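Local coordinates for protein Two-component system sensor histidine kinase (Bacteroides thetaiotaomicron, PDB 3OTT) that probably senses saccharides through this extracellular beta-propeller and beta-sandwich part of a membrane histidine kinase, which would then signal by phosphorelay to transcription, at residues 23-35 with 279-291. Sequence-based numbering, arbitrary orientation.
Sequences VVSCFLQDSEGLI and NIIWNIFADQEHN. With TBR (hexatantalum dodecabromide), chain D.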
loop_
_atom_site.group_PDB
_atom_site.type_symbol
_atom_site.label_atom_id
_atom_site.label_comp_id
_atom_site.label_asym_id
_atom_site.label_seq_id
_atom_site.Cartn_x
_atom_site.Cartn_y
_atom_site.Cartn_z
ATOM N N VAL B 23 -28.347 -26.968 -6.073
ATOM C CA VAL B 23 -27.911 -26.317 -4.824
ATOM C C VAL B 23 -26.497 -25.711 -4.882
ATOM O O VAL B 23 -25.506 -26.423 -5.074
ATOM C CB VAL B 23 -28.017 -27.280 -3.570
ATOM C CG1 VAL B 23 -27.715 -26.539 -2.314
ATOM C CG2 VAL B 23 -29.419 -27.882 -3.430
ATOM N N VAL B 24 -26.385 -24.398 -4.654
ATOM C CA VAL B 24 -25.081 -23.744 -4.673
ATOM C C VAL B 24 -24.649 -23.407 -3.269
ATOM O O VAL B 24 -25.374 -22.732 -2.539
ATOM C CB VAL B 24 -25.120 -22.509 -5.569
ATOM C CG1 VAL B 24 -23.898 -21.607 -5.384
ATOM C CG2 VAL B 24 -25.264 -22.920 -6.990
ATOM N N SER B 25 -23.459 -23.799 -2.866
ATOM C CA SER B 25 -23.132 -23.581 -1.475
ATOM C C SER B 25 -22.014 -22.554 -1.245
ATOM O O SER B 25 -21.775 -22.217 -0.099
ATOM C CB SER B 25 -22.695 -24.906 -0.882
ATOM O OG SER B 25 -21.547 -25.292 -1.642
ATOM N N CYS B 26 -21.272 -22.172 -2.309
ATOM C CA CYS B 26 -20.194 -21.209 -2.227
ATOM C C CYS B 26 -19.729 -20.736 -3.601
ATOM O O CYS B 26 -20.015 -21.381 -4.615
ATOM C CB CYS B 26 -18.989 -21.787 -1.507
ATOM S SG CYS B 26 -18.419 -23.312 -2.193
ATOM N N PHE B 27 -18.966 -19.641 -3.590
ATOM C CA PHE B 27 -18.432 -18.999 -4.795
ATOM C C PHE B 27 -17.017 -18.640 -4.474
ATOM O O PHE B 27 -16.729 -18.268 -3.330
ATOM C CB PHE B 27 -19.124 -17.679 -5.162
ATOM C CG PHE B 27 -20.582 -17.796 -5.423
ATOM C CD1 PHE B 27 -21.498 -17.697 -4.380
ATOM C CD2 PHE B 27 -21.053 -18.020 -6.705
ATOM C CE1 PHE B 27 -22.857 -17.781 -4.616
ATOM C CE2 PHE B 27 -22.408 -18.149 -6.928
ATOM C CZ PHE B 27 -23.313 -18.013 -5.919
ATOM N N LEU B 28 -16.142 -18.712 -5.481
ATOM C CA LEU B 28 -14.772 -18.196 -5.398
ATOM C C LEU B 28 -14.531 -17.433 -6.651
ATOM O O LEU B 28 -15.154 -17.687 -7.655
ATOM C CB LEU B 28 -13.783 -19.351 -5.314
ATOM C CG LEU B 28 -13.981 -20.188 -4.065
ATOM C CD1 LEU B 28 -13.243 -21.528 -4.157
ATOM C CD2 LEU B 28 -13.536 -19.358 -2.833
ATOM N N GLN B 29 -13.614 -16.490 -6.607
ATOM C CA GLN B 29 -13.237 -15.752 -7.789
ATOM C C GLN B 29 -11.713 -15.756 -7.845
ATOM O O GLN B 29 -11.070 -15.271 -6.901
ATOM C CB GLN B 29 -13.720 -14.329 -7.679
ATOM C CG GLN B 29 -13.550 -13.595 -8.977
ATOM C CD GLN B 29 -14.145 -12.185 -8.963
ATOM O OE1 GLN B 29 -14.194 -11.529 -7.916
ATOM N NE2 GLN B 29 -14.573 -11.714 -10.139
ATOM N N ASP B 30 -11.136 -16.337 -8.908
ATOM C CA ASP B 30 -9.670 -16.399 -9.032
ATOM C C ASP B 30 -9.094 -15.015 -9.342
ATOM O O ASP B 30 -9.853 -14.065 -9.584
ATOM C CB ASP B 30 -9.194 -17.479 -10.026
ATOM C CG ASP B 30 -9.819 -17.329 -11.473
ATOM O OD1 ASP B 30 -9.696 -16.259 -12.104
ATOM O OD2 ASP B 30 -10.327 -18.334 -12.030
ATOM N N SER B 31 -7.761 -14.898 -9.346
ATOM C CA SER B 31 -7.112 -13.568 -9.362
ATOM C C SER B 31 -7.224 -12.931 -10.743
ATOM O O SER B 31 -6.768 -11.832 -10.935
ATOM C CB SER B 31 -5.622 -13.665 -8.975
ATOM O OG SER B 31 -5.019 -14.715 -9.738
ATOM N N GLU B 32 -7.802 -13.655 -11.687
ATOM C CA GLU B 32 -8.000 -13.142 -13.061
ATOM C C GLU B 32 -9.501 -12.956 -13.313
ATOM O O GLU B 32 -9.917 -12.703 -14.406
ATOM C CB GLU B 32 -7.290 -14.064 -14.098
ATOM C CG GLU B 32 -5.727 -14.047 -13.913
ATOM C CD GLU B 32 -4.957 -15.284 -14.466
ATOM O OE1 GLU B 32 -4.099 -15.093 -15.383
ATOM O OE2 GLU B 32 -5.165 -16.424 -13.951
ATOM N N GLY B 33 -10.316 -13.047 -12.257
ATOM C CA GLY B 33 -11.746 -12.680 -12.355
ATOM C C GLY B 33 -12.771 -13.743 -12.735
ATOM O O GLY B 33 -13.957 -13.451 -12.758
ATOM N N LEU B 34 -12.382 -14.987 -12.971
ATOM C CA LEU B 34 -13.413 -16.019 -13.263
ATOM C C LEU B 34 -14.169 -16.490 -12.010
ATOM O O LEU B 34 -13.566 -16.805 -10.975
ATOM C CB LEU B 34 -12.776 -17.258 -13.920
ATOM C CG LEU B 34 -13.438 -18.027 -15.116
ATOM C CD1 LEU B 34 -12.699 -19.382 -15.487
ATOM C CD2 LEU B 34 -14.775 -18.436 -14.863
ATOM N N ILE B 35 -15.484 -16.603 -12.107
ATOM C CA ILE B 35 -16.274 -17.144 -11.006
ATOM C C ILE B 35 -16.371 -18.668 -11.010
ATOM O O ILE B 35 -16.697 -19.275 -12.035
ATOM C CB ILE B 35 -17.665 -16.556 -11.085
ATOM C CG1 ILE B 35 -17.561 -15.033 -10.906
ATOM C CG2 ILE B 35 -18.551 -17.211 -10.074
ATOM C CD1 ILE B 35 -17.334 -14.629 -9.486
ATOM N N ASN B 279 -35.712 -19.076 -1.921
ATOM C CA ASN B 279 -35.768 -18.360 -0.621
ATOM C C ASN B 279 -34.689 -18.869 0.327
ATOM O O ASN B 279 -34.413 -18.226 1.362
ATOM C CB ASN B 279 -37.163 -18.510 0.051
ATOM C CG ASN B 279 -38.212 -17.542 -0.520
ATOM O OD1 ASN B 279 -37.881 -16.544 -1.173
ATOM N ND2 ASN B 279 -39.485 -17.852 -0.305
ATOM N N ILE B 280 -34.119 -20.042 0.037
ATOM C CA ILE B 280 -33.122 -20.538 0.918
ATOM C C ILE B 280 -31.753 -20.129 0.448
ATOM O O ILE B 280 -31.253 -20.690 -0.542
ATOM C CB ILE B 280 -33.174 -22.052 1.155
ATOM C CG1 ILE B 280 -34.475 -22.453 1.884
ATOM C CG2 ILE B 280 -31.950 -22.461 2.024
ATOM C CD1 ILE B 280 -35.023 -23.863 1.532
ATOM N N ILE B 281 -31.103 -19.213 1.182
ATOM C CA ILE B 281 -29.821 -18.655 0.719
ATOM C C ILE B 281 -28.598 -19.193 1.480
ATOM O O ILE B 281 -28.276 -18.699 2.575
ATOM C CB ILE B 281 -29.850 -17.105 0.762
ATOM C CG1 ILE B 281 -30.939 -16.562 -0.174
ATOM C CG2 ILE B 281 -28.518 -16.504 0.299
ATOM C CD1 ILE B 281 -31.418 -15.157 0.191
ATOM N N TRP B 282 -27.910 -20.171 0.885
ATOM C CA TRP B 282 -26.730 -20.854 1.467
ATOM C C TRP B 282 -25.479 -20.018 1.536
ATOM O O TRP B 282 -24.710 -20.216 2.443
ATOM C CB TRP B 282 -26.365 -22.161 0.736
ATOM C CG TRP B 282 -27.464 -23.190 0.787
ATOM C CD1 TRP B 282 -28.281 -23.588 -0.259
ATOM C CD2 TRP B 282 -27.944 -23.874 1.947
ATOM N NE1 TRP B 282 -29.175 -24.509 0.184
ATOM C CE2 TRP B 282 -28.996 -24.702 1.530
ATOM C CE3 TRP B 282 -27.554 -23.890 3.301
ATOM C CZ2 TRP B 282 -29.680 -25.551 2.404
ATOM C CZ3 TRP B 282 -28.264 -24.747 4.199
ATOM C CH2 TRP B 282 -29.303 -25.560 3.729
ATOM N N ASN B 283 -25.266 -19.106 0.579
ATOM C CA ASN B 283 -24.041 -18.303 0.503
ATOM C C ASN B 283 -24.263 -17.025 -0.270
ATOM O O ASN B 283 -25.036 -16.996 -1.242
ATOM C CB ASN B 283 -22.857 -19.123 -0.128
ATOM C CG ASN B 283 -21.487 -18.493 0.150
ATOM O OD1 ASN B 283 -20.902 -17.792 -0.731
ATOM N ND2 ASN B 283 -20.968 -18.703 1.373
ATOM N N ILE B 284 -23.596 -15.956 0.166
ATOM C CA ILE B 284 -23.653 -14.684 -0.497
ATOM C C ILE B 284 -22.222 -14.296 -0.687
ATOM O O ILE B 284 -21.397 -14.315 0.254
ATOM C CB ILE B 284 -24.382 -13.566 0.378
ATOM C CG1 ILE B 284 -25.801 -13.989 0.814
ATOM C CG2 ILE B 284 -24.442 -12.214 -0.339
ATOM C CD1 ILE B 284 -26.473 -12.947 1.809
ATOM N N PHE B 285 -21.909 -13.873 -1.906
ATOM C CA PHE B 285 -20.562 -13.506 -2.185
ATOM C C PHE B 285 -20.563 -12.229 -2.951
ATOM O O PHE B 285 -21.271 -12.111 -3.964
ATOM C CB PHE B 285 -19.962 -14.612 -3.044
ATOM C CG PHE B 285 -18.647 -14.283 -3.623
ATOM C CD1 PHE B 285 -17.519 -14.190 -2.798
ATOM C CD2 PHE B 285 -18.504 -14.108 -5.012
ATOM C CE1 PHE B 285 -16.249 -13.914 -3.329
ATOM C CE2 PHE B 285 -17.227 -13.871 -5.578
ATOM C CZ PHE B 285 -16.095 -13.762 -4.726
ATOM N N ALA B 286 -19.741 -11.288 -2.507
ATOM C CA ALA B 286 -19.557 -10.020 -3.200
ATOM C C ALA B 286 -18.286 -10.108 -4.037
ATOM O O ALA B 286 -17.234 -10.383 -3.473
ATOM C CB ALA B 286 -19.479 -8.804 -2.142
ATOM N N ASP B 287 -18.358 -9.904 -5.356
ATOM C CA ASP B 287 -17.188 -10.157 -6.184
ATOM C C ASP B 287 -16.376 -8.885 -6.235
ATOM O O ASP B 287 -16.799 -7.875 -5.694
ATOM C CB ASP B 287 -17.543 -10.670 -7.606
ATOM C CG ASP B 287 -18.336 -9.664 -8.454
ATOM O OD1 ASP B 287 -18.378 -8.454 -8.098
ATOM O OD2 ASP B 287 -18.920 -10.081 -9.514
ATOM N N GLN B 288 -15.237 -8.932 -6.914
ATOM C CA GLN B 288 -14.330 -7.773 -7.055
ATOM C C GLN B 288 -14.977 -6.525 -7.669
ATOM O O GLN B 288 -14.458 -5.429 -7.544
ATOM C CB GLN B 288 -13.080 -8.177 -7.858
ATOM C CG GLN B 288 -12.081 -9.004 -7.030
ATOM C CD GLN B 288 -11.535 -8.209 -5.810
ATOM O OE1 GLN B 288 -11.424 -6.969 -5.843
ATOM N NE2 GLN B 288 -11.200 -8.926 -4.742
ATOM N N GLU B 289 -16.093 -6.705 -8.366
ATOM C CA GLU B 289 -16.800 -5.579 -8.966
ATOM C C GLU B 289 -18.017 -5.204 -8.138
ATOM O O GLU B 289 -18.851 -4.428 -8.618
ATOM C CB GLU B 289 -17.272 -5.940 -10.354
ATOM C CG GLU B 289 -16.228 -5.811 -11.406
ATOM C CD GLU B 289 -16.683 -6.378 -12.789
ATOM O OE1 GLU B 289 -17.545 -7.308 -12.857
ATOM O OE2 GLU B 289 -16.161 -5.879 -13.805
ATOM N N HIS B 290 -18.140 -5.812 -6.951
ATOM C CA HIS B 290 -19.217 -5.595 -6.019
ATOM C C HIS B 290 -20.561 -6.173 -6.487
ATOM O O HIS B 290 -21.617 -5.849 -5.896
ATOM C CB HIS B 290 -19.409 -4.080 -5.724
ATOM C CG HIS B 290 -18.133 -3.356 -5.418
ATOM N ND1 HIS B 290 -17.362 -3.650 -4.312
ATOM C CD2 HIS B 290 -17.485 -2.361 -6.079
ATOM C CE1 HIS B 290 -16.289 -2.878 -4.301
ATOM N NE2 HIS B 290 -16.341 -2.084 -5.359
ATOM N N ASN B 291 -20.566 -6.976 -7.541
ATOM C CA ASN B 291 -21.807 -7.718 -7.845
ATOM C C ASN B 291 -22.020 -8.673 -6.669
ATOM O O ASN B 291 -21.044 -9.191 -6.130
ATOM C CB ASN B 291 -21.683 -8.530 -9.141
ATOM C CG ASN B 291 -21.317 -7.674 -10.331
ATOM O OD1 ASN B 291 -21.927 -6.639 -10.566
ATOM N ND2 ASN B 291 -20.289 -8.074 -11.054
HETATM TA TA1 TBR D . -9.993 -5.288 -10.848
HETATM TA TA2 TBR D . -11.338 -6.999 -12.518
HETATM TA TA3 TBR D . -9.888 -4.799 -13.618
HETATM TA TA4 TBR D . -9.013 -7.463 -13.979
HETATM TA TA5 TBR D . -7.650 -5.726 -12.262
HETATM TA TA6 TBR D . -9.122 -7.826 -11.183
HETATM BR BR1 TBR D . -12.559 -5.629 -10.594
HETATM BR BR2 TBR D . -10.509 -2.931 -11.832
HETATM BR BR3 TBR D . -7.775 -4.167 -10.175
HETATM BR BR4 TBR D . -9.390 -6.771 -8.817
HETATM BR BR5 TBR D . -12.419 -5.268 -14.116
HETATM BR BR6 TBR D . -7.596 -3.601 -13.811
HETATM BR BR7 TBR D . -6.438 -7.027 -14.163
HETATM BR BR8 TBR D . -8.327 -9.689 -12.841
HETATM BR BR9 TBR D . -11.283 -8.582 -14.593
HETATM BR BRA TBR D . -9.313 -5.786 -15.979
HETATM BR BRB TBR D . -6.586 -7.504 -10.690
HETATM BR BRC TBR D . -11.419 -9.046 -10.972
HETATM O O HOH W 1 -16.344 -9.371 -10.950
#
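Gln29 reaches across to Gln288, whose backbone N donates to Gln29 OE1 at 3.0 Å, nearly straight (168°) and on a lone pair in the carbonyl plane. A long side chain suits this place: CG anti to the backbone N (chi1 -171°) and an extended chain carry the amide to the 287-290 turn. NE2 gives one hydrogen to Gly33 O, 3.2 Å away, and one to a water that donates to Glu289 OE1, which fixes the amide's flip. With an alanine here, Gln288 N would probably lose its acceptor and Gly33 O a donor, so the link between the two turns would go. Farther along, the join is mostly aromatic and aliphatic. Phe27 CB lies 3.6 Å from Phe285 CD2; the flat Phe285 ring offers a face to Phe27 O and its edge to Gln29 CB and Ile35 CD1. Asn283 is the polar exception, its OD1 at the edge of the Phe27 ring. Val23 CG1 packs 3.5 Å from Trp282 NE1, which bonds to Asp297. Behind these, Asp30 and Asp287 each begin a type I turn and close an Asx turn, to Glu32 N and Glu289 N; Leu34 N is a second donor to Asp30 OD1. At Gly33 (phi 90°) a CB would jam against the preceding carbonyl O. Here the first propeller blade (strand 24-29) meets the last (281-286), closing the ring: ring packing fills the seam, while directional amide bonds fix two turns that both touch the hexatantalum dodecabromide.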